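Local coordinates for protein vacuolar aminopeptidase 1 (Saccharomyces cerevisiae, PDB 5JGF) that removes amino acids, preferably neutral or hydrophobic ones, from the N-terminus of peptides as a zinc-dependent dodecameric vacuolar enzyme of the M18 peptidase family, at residues V92-F104 with I114-W127. Residues are numbered along the deposited sequence; the frame is centred on the assembly and turned at random.
Sequences VDALTVKLKPVSF and IAVAPYGGTLNELW
Y119 and D93 meet where strands 96-99 and 116-119, neighbours in an antiparallel sheet, have their end nearest the zinc site of this M18 aminopeptidase. With CG anti to the backbone N (chi1 175°), the tyrosine ring is carried past T96 toward D93, and its OH donates to D93 OD1 at 2.6 Å. The carboxylate stands almost perpendicular to the ring; OD1, at the ring edge, is met on its anti side, with the hydroxyl 31° out of the carboxylate plane. The same hydroxyl is hydrogen-bonded to N297 OD1. D93 also accepts from the backbone N atoms of E298 and E299, both zinc-binding residues, so this bond belongs to the second shell of the metal site. A phenylalanine in place of Y119 would probably leave D93 OD1 and N297 OD1 without their hydroxyl partner and the carboxylate less firmly fixed.

T96 CG2 packs against Y119 CB at 3.6 Å. K98 runs alongside the tyrosine, but its NZ is engaged mainly by D239 and D237 on strand 233-242. The hydrogen-bonded pairs T96-Y119 and K98-A117 set the register. T96 O is gripped twice: Y119 N and T122 OG1, the latter at 2.8 Å, approach from opposite faces of the carbonyl plane.

V97 points to the other side of the sheet and splits its two methyls. CG1 touches V116 CG2 at 3.5 Å, while CG2 sits over one face of the W127 indole in a CH-pi contact, 3.8 Å from the centroid of the six-membered ring. At the far end K100, salt-bridged to E181, sends NZ to V116 O in a weak 3.0 Å bond; N407 ND2 of a neighbouring subunit also bonds V116 O, and a water accepts from both K100 NZ and V116 N.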
loop_
_atom_site.group_PDB
_atom_site.type_symbol
_atom_site.label_atom_id
_atom_site.label_comp_id
_atom_site.label_asym_id
_atom_site.label_seq_id
_atom_site.Cartn_x
_atom_site.Cartn_y
_atom_site.Cartn_z
ATOM N N VAL D 92 -26.902 26.259 28.168
ATOM C CA VAL D 92 -27.529 25.243 28.999
ATOM C C VAL D 92 -27.790 23.924 28.294
ATOM O O VAL D 92 -28.256 22.977 28.919
ATOM C CB VAL D 92 -28.847 25.760 29.613
ATOM C CG1 VAL D 92 -28.541 26.733 30.738
ATOM C CG2 VAL D 92 -29.695 26.435 28.544
ATOM N N ASP D 93 -27.516 23.857 26.994
ATOM C CA ASP D 93 -27.700 22.593 26.298
ATOM C C ASP D 93 -26.434 21.786 26.564
ATOM O O ASP D 93 -25.366 22.354 26.793
ATOM C CB ASP D 93 -27.886 22.795 24.785
ATOM C CG ASP D 93 -26.679 23.438 24.114
ATOM O OD1 ASP D 93 -26.231 22.914 23.065
ATOM O OD2 ASP D 93 -26.188 24.470 24.616
ATOM N N ALA D 94 -26.564 20.465 26.575
ATOM C CA ALA D 94 -25.417 19.591 26.791
ATOM C C ALA D 94 -25.539 18.410 25.842
ATOM O O ALA D 94 -26.638 18.090 25.384
ATOM C CB ALA D 94 -25.386 19.099 28.225
ATOM N N LEU D 95 -24.418 17.769 25.535
ATOM C CA LEU D 95 -24.456 16.612 24.650
ATOM C C LEU D 95 -25.465 15.619 25.204
ATOM O O LEU D 95 -25.504 15.365 26.411
ATOM C CB LEU D 95 -23.077 15.952 24.557
ATOM C CG LEU D 95 -22.273 16.288 23.297
ATOM C CD1 LEU D 95 -22.023 17.791 23.232
ATOM C CD2 LEU D 95 -20.952 15.524 23.310
ATOM N N THR D 96 -26.290 15.065 24.325
ATOM C CA THR D 96 -27.290 14.111 24.758
ATOM C C THR D 96 -27.732 13.232 23.596
ATOM O O THR D 96 -27.113 13.235 22.528
ATOM C CB THR D 96 -28.516 14.849 25.374
ATOM O OG1 THR D 96 -29.390 13.901 25.991
ATOM C CG2 THR D 96 -29.287 15.616 24.304
ATOM N N VAL D 97 -28.791 12.466 23.821
ATOM C CA VAL D 97 -29.346 11.582 22.800
ATOM C C VAL D 97 -30.828 11.929 22.714
ATOM O O VAL D 97 -31.517 11.988 23.730
ATOM C CB VAL D 97 -29.159 10.095 23.191
ATOM C CG1 VAL D 97 -29.884 9.198 22.207
ATOM C CG2 VAL D 97 -27.677 9.755 23.215
ATOM N N LYS D 98 -31.308 12.170 21.499
ATOM C CA LYS D 98 -32.700 12.558 21.279
ATOM C C LYS D 98 -33.541 11.457 20.656
ATOM O O LYS D 98 -33.101 10.797 19.719
ATOM C CB LYS D 98 -32.754 13.771 20.341
ATOM C CG LYS D 98 -32.113 15.042 20.867
ATOM C CD LYS D 98 -33.001 15.680 21.916
ATOM C CE LYS D 98 -32.537 17.084 22.271
ATOM N NZ LYS D 98 -33.507 17.717 23.210
ATOM N N LEU D 99 -34.753 11.252 21.165
ATOM C CA LEU D 99 -35.620 10.260 20.545
ATOM C C LEU D 99 -35.951 10.834 19.173
ATOM O O LEU D 99 -36.116 12.045 19.030
ATOM C CB LEU D 99 -36.917 10.072 21.337
ATOM C CG LEU D 99 -36.963 8.879 22.289
ATOM C CD1 LEU D 99 -35.998 9.110 23.441
ATOM C CD2 LEU D 99 -38.380 8.694 22.805
ATOM N N LYS D 100 -36.035 9.978 18.163
ATOM C CA LYS D 100 -36.360 10.443 16.822
ATOM C C LYS D 100 -37.849 10.790 16.745
ATOM O O LYS D 100 -38.625 10.386 17.608
ATOM C CB LYS D 100 -36.010 9.359 15.798
ATOM C CG LYS D 100 -34.519 9.303 15.473
ATOM C CD LYS D 100 -34.157 8.063 14.677
ATOM C CE LYS D 100 -32.700 8.108 14.222
ATOM N NZ LYS D 100 -32.134 6.726 14.147
ATOM N N PRO D 101 -38.256 11.571 15.726
ATOM C CA PRO D 101 -39.658 11.967 15.541
ATOM C C PRO D 101 -40.552 10.736 15.652
ATOM O O PRO D 101 -41.659 10.791 16.193
ATOM C CB PRO D 101 -39.652 12.580 14.147
ATOM C CG PRO D 101 -38.327 13.273 14.126
ATOM C CD PRO D 101 -37.395 12.226 14.723
ATOM N N VAL D 102 -40.061 9.623 15.121
ATOM C CA VAL D 102 -40.756 8.345 15.211
ATOM C C VAL D 102 -39.706 7.441 15.851
ATOM O O VAL D 102 -38.746 7.042 15.195
ATOM C CB VAL D 102 -41.140 7.777 13.821
ATOM C CG1 VAL D 102 -41.771 6.397 13.980
ATOM C CG2 VAL D 102 -42.110 8.718 13.115
ATOM N N SER D 103 -39.872 7.143 17.137
ATOM C CA SER D 103 -38.903 6.306 17.839
ATOM C C SER D 103 -39.268 4.835 17.754
ATOM O O SER D 103 -38.502 3.975 18.185
ATOM C CB SER D 103 -38.816 6.706 19.313
ATOM O OG SER D 103 -39.966 6.274 20.023
ATOM N N PHE D 104 -40.437 4.550 17.192
ATOM C CA PHE D 104 -40.907 3.175 17.084
ATOM C C PHE D 104 -39.994 2.249 16.291
ATOM O O PHE D 104 -39.501 2.600 15.220
ATOM C CB PHE D 104 -42.318 3.147 16.480
ATOM C CG PHE D 104 -42.941 1.775 16.459
ATOM C CD1 PHE D 104 -42.575 0.843 15.494
ATOM C CD2 PHE D 104 -43.867 1.406 17.430
ATOM C CE1 PHE D 104 -43.120 -0.442 15.497
ATOM C CE2 PHE D 104 -44.418 0.125 17.443
ATOM C CZ PHE D 104 -44.043 -0.801 16.473
ATOM N N ILE D 114 -35.625 1.646 20.936
ATOM C CA ILE D 114 -36.190 2.911 20.480
ATOM C C ILE D 114 -35.200 3.586 19.543
ATOM O O ILE D 114 -33.993 3.566 19.780
ATOM C CB ILE D 114 -36.515 3.881 21.648
ATOM C CG1 ILE D 114 -35.296 4.046 22.556
ATOM C CG2 ILE D 114 -37.724 3.370 22.424
ATOM C CD1 ILE D 114 -35.480 5.117 23.624
ATOM N N ALA D 115 -35.720 4.171 18.471
ATOM C CA ALA D 115 -34.883 4.859 17.497
ATOM C C ALA D 115 -34.517 6.231 18.056
ATOM O O ALA D 115 -35.391 6.995 18.471
ATOM C CB ALA D 115 -35.632 5.002 16.181
ATOM N N VAL D 116 -33.224 6.535 18.069
ATOM C CA VAL D 116 -32.740 7.803 18.602
ATOM C C VAL D 116 -31.659 8.404 17.713
ATOM O O VAL D 116 -31.160 7.751 16.795
ATOM C CB VAL D 116 -32.149 7.621 20.024
ATOM C CG1 VAL D 116 -33.204 7.044 20.960
ATOM C CG2 VAL D 116 -30.935 6.697 19.972
ATOM N N ALA D 117 -31.295 9.649 18.001
ATOM C CA ALA D 117 -30.267 10.348 17.239
ATOM C C ALA D 117 -29.357 11.101 18.202
ATOM O O ALA D 117 -29.785 11.518 19.281
ATOM C CB ALA D 117 -30.911 11.321 16.257
ATOM N N PRO D 118 -28.085 11.284 17.828
ATOM C CA PRO D 118 -27.163 11.998 18.710
ATOM C C PRO D 118 -27.329 13.512 18.620
ATOM O O PRO D 118 -27.583 14.052 17.546
ATOM C CB PRO D 118 -25.799 11.552 18.199
ATOM C CG PRO D 118 -26.032 11.488 16.709
ATOM C CD PRO D 118 -27.402 10.826 16.602
ATOM N N TYR D 119 -27.216 14.182 19.762
ATOM C CA TYR D 119 -27.270 15.639 19.818
ATOM C C TYR D 119 -25.824 15.952 20.183
ATOM O O TYR D 119 -25.425 15.818 21.337
ATOM C CB TYR D 119 -28.207 16.128 20.932
ATOM C CG TYR D 119 -28.189 17.635 21.093
ATOM C CD1 TYR D 119 -28.899 18.460 20.220
ATOM C CD2 TYR D 119 -27.414 18.238 22.086
ATOM C CE1 TYR D 119 -28.837 19.856 20.332
ATOM C CE2 TYR D 119 -27.342 19.628 22.205
ATOM C CZ TYR D 119 -28.055 20.429 21.327
ATOM O OH TYR D 119 -27.989 21.798 21.449
ATOM N N GLY D 120 -25.028 16.355 19.202
ATOM C CA GLY D 120 -23.625 16.591 19.478
ATOM C C GLY D 120 -22.932 15.242 19.332
ATOM O O GLY D 120 -23.552 14.280 18.863
ATOM N N GLY D 121 -21.673 15.151 19.753
ATOM C CA GLY D 121 -20.929 13.908 19.613
ATOM C C GLY D 121 -21.164 12.800 20.626
ATOM O O GLY D 121 -20.250 12.417 21.355
ATOM N N THR D 122 -22.382 12.269 20.674
ATOM C CA THR D 122 -22.698 11.193 21.608
ATOM C C THR D 122 -22.818 9.857 20.877
ATOM O O THR D 122 -22.404 9.734 19.723
ATOM C CB THR D 122 -24.015 11.475 22.362
ATOM O OG1 THR D 122 -25.088 11.602 21.422
ATOM C CG2 THR D 122 -23.897 12.768 23.173
ATOM N N LEU D 123 -23.385 8.859 21.548
ATOM C CA LEU D 123 -23.545 7.529 20.961
ATOM C C LEU D 123 -22.202 6.927 20.564
ATOM O O LEU D 123 -22.079 6.264 19.531
ATOM C CB LEU D 123 -24.474 7.572 19.741
ATOM C CG LEU D 123 -25.934 7.930 20.035
ATOM C CD1 LEU D 123 -26.733 7.916 18.743
ATOM C CD2 LEU D 123 -26.521 6.941 21.035
ATOM N N ASN D 124 -21.189 7.178 21.386
ATOM C CA ASN D 124 -19.866 6.621 21.147
ATOM C C ASN D 124 -19.613 5.611 22.258
ATOM O O ASN D 124 -20.534 5.243 22.989
ATOM C CB ASN D 124 -18.789 7.710 21.157
ATOM C CG ASN D 124 -18.892 8.622 22.357
ATOM O OD1 ASN D 124 -19.273 8.196 23.447
ATOM N ND2 ASN D 124 -18.534 9.885 22.169
ATOM N N GLU D 125 -18.372 5.168 22.404
ATOM C CA GLU D 125 -18.077 4.178 23.423
ATOM C C GLU D 125 -18.312 4.622 24.863
ATOM O O GLU D 125 -18.573 3.789 25.728
ATOM C CB GLU D 125 -16.654 3.653 23.230
ATOM C CG GLU D 125 -16.612 2.532 22.192
ATOM C CD GLU D 125 -15.246 2.325 21.580
ATOM O OE1 GLU D 125 -14.842 3.156 20.736
ATOM O OE2 GLU D 125 -14.581 1.331 21.944
ATOM N N LEU D 126 -18.250 5.923 25.127
ATOM C CA LEU D 126 -18.482 6.400 26.487
ATOM C C LEU D 126 -19.960 6.277 26.857
ATOM O O LEU D 126 -20.309 6.249 28.039
ATOM C CB LEU D 126 -18.013 7.851 26.635
ATOM C CG LEU D 126 -16.503 8.071 26.443
ATOM C CD1 LEU D 126 -16.185 9.555 26.521
ATOM C CD2 LEU D 126 -15.725 7.309 27.506
ATOM N N TRP D 127 -20.825 6.188 25.850
ATOM C CA TRP D 127 -22.259 6.062 26.091
ATOM C C TRP D 127 -22.721 4.616 26.204
ATOM O O TRP D 127 -23.889 4.343 26.496
ATOM C CB TRP D 127 -23.052 6.779 24.991
ATOM C CG TRP D 127 -23.195 8.252 25.251
ATOM C CD1 TRP D 127 -22.223 9.209 25.143
ATOM C CD2 TRP D 127 -24.370 8.925 25.723
ATOM N NE1 TRP D 127 -22.723 10.436 25.523
ATOM C CE2 TRP D 127 -24.036 10.289 25.882
ATOM C CE3 TRP D 127 -25.674 8.505 26.030
ATOM C CZ2 TRP D 127 -24.961 11.241 26.335
ATOM C CZ3 TRP D 127 -26.593 9.453 26.480
ATOM C CH2 TRP D 127 -26.230 10.803 26.629
HETATM O O HOH W 1 -31.528 4.748 16.546
#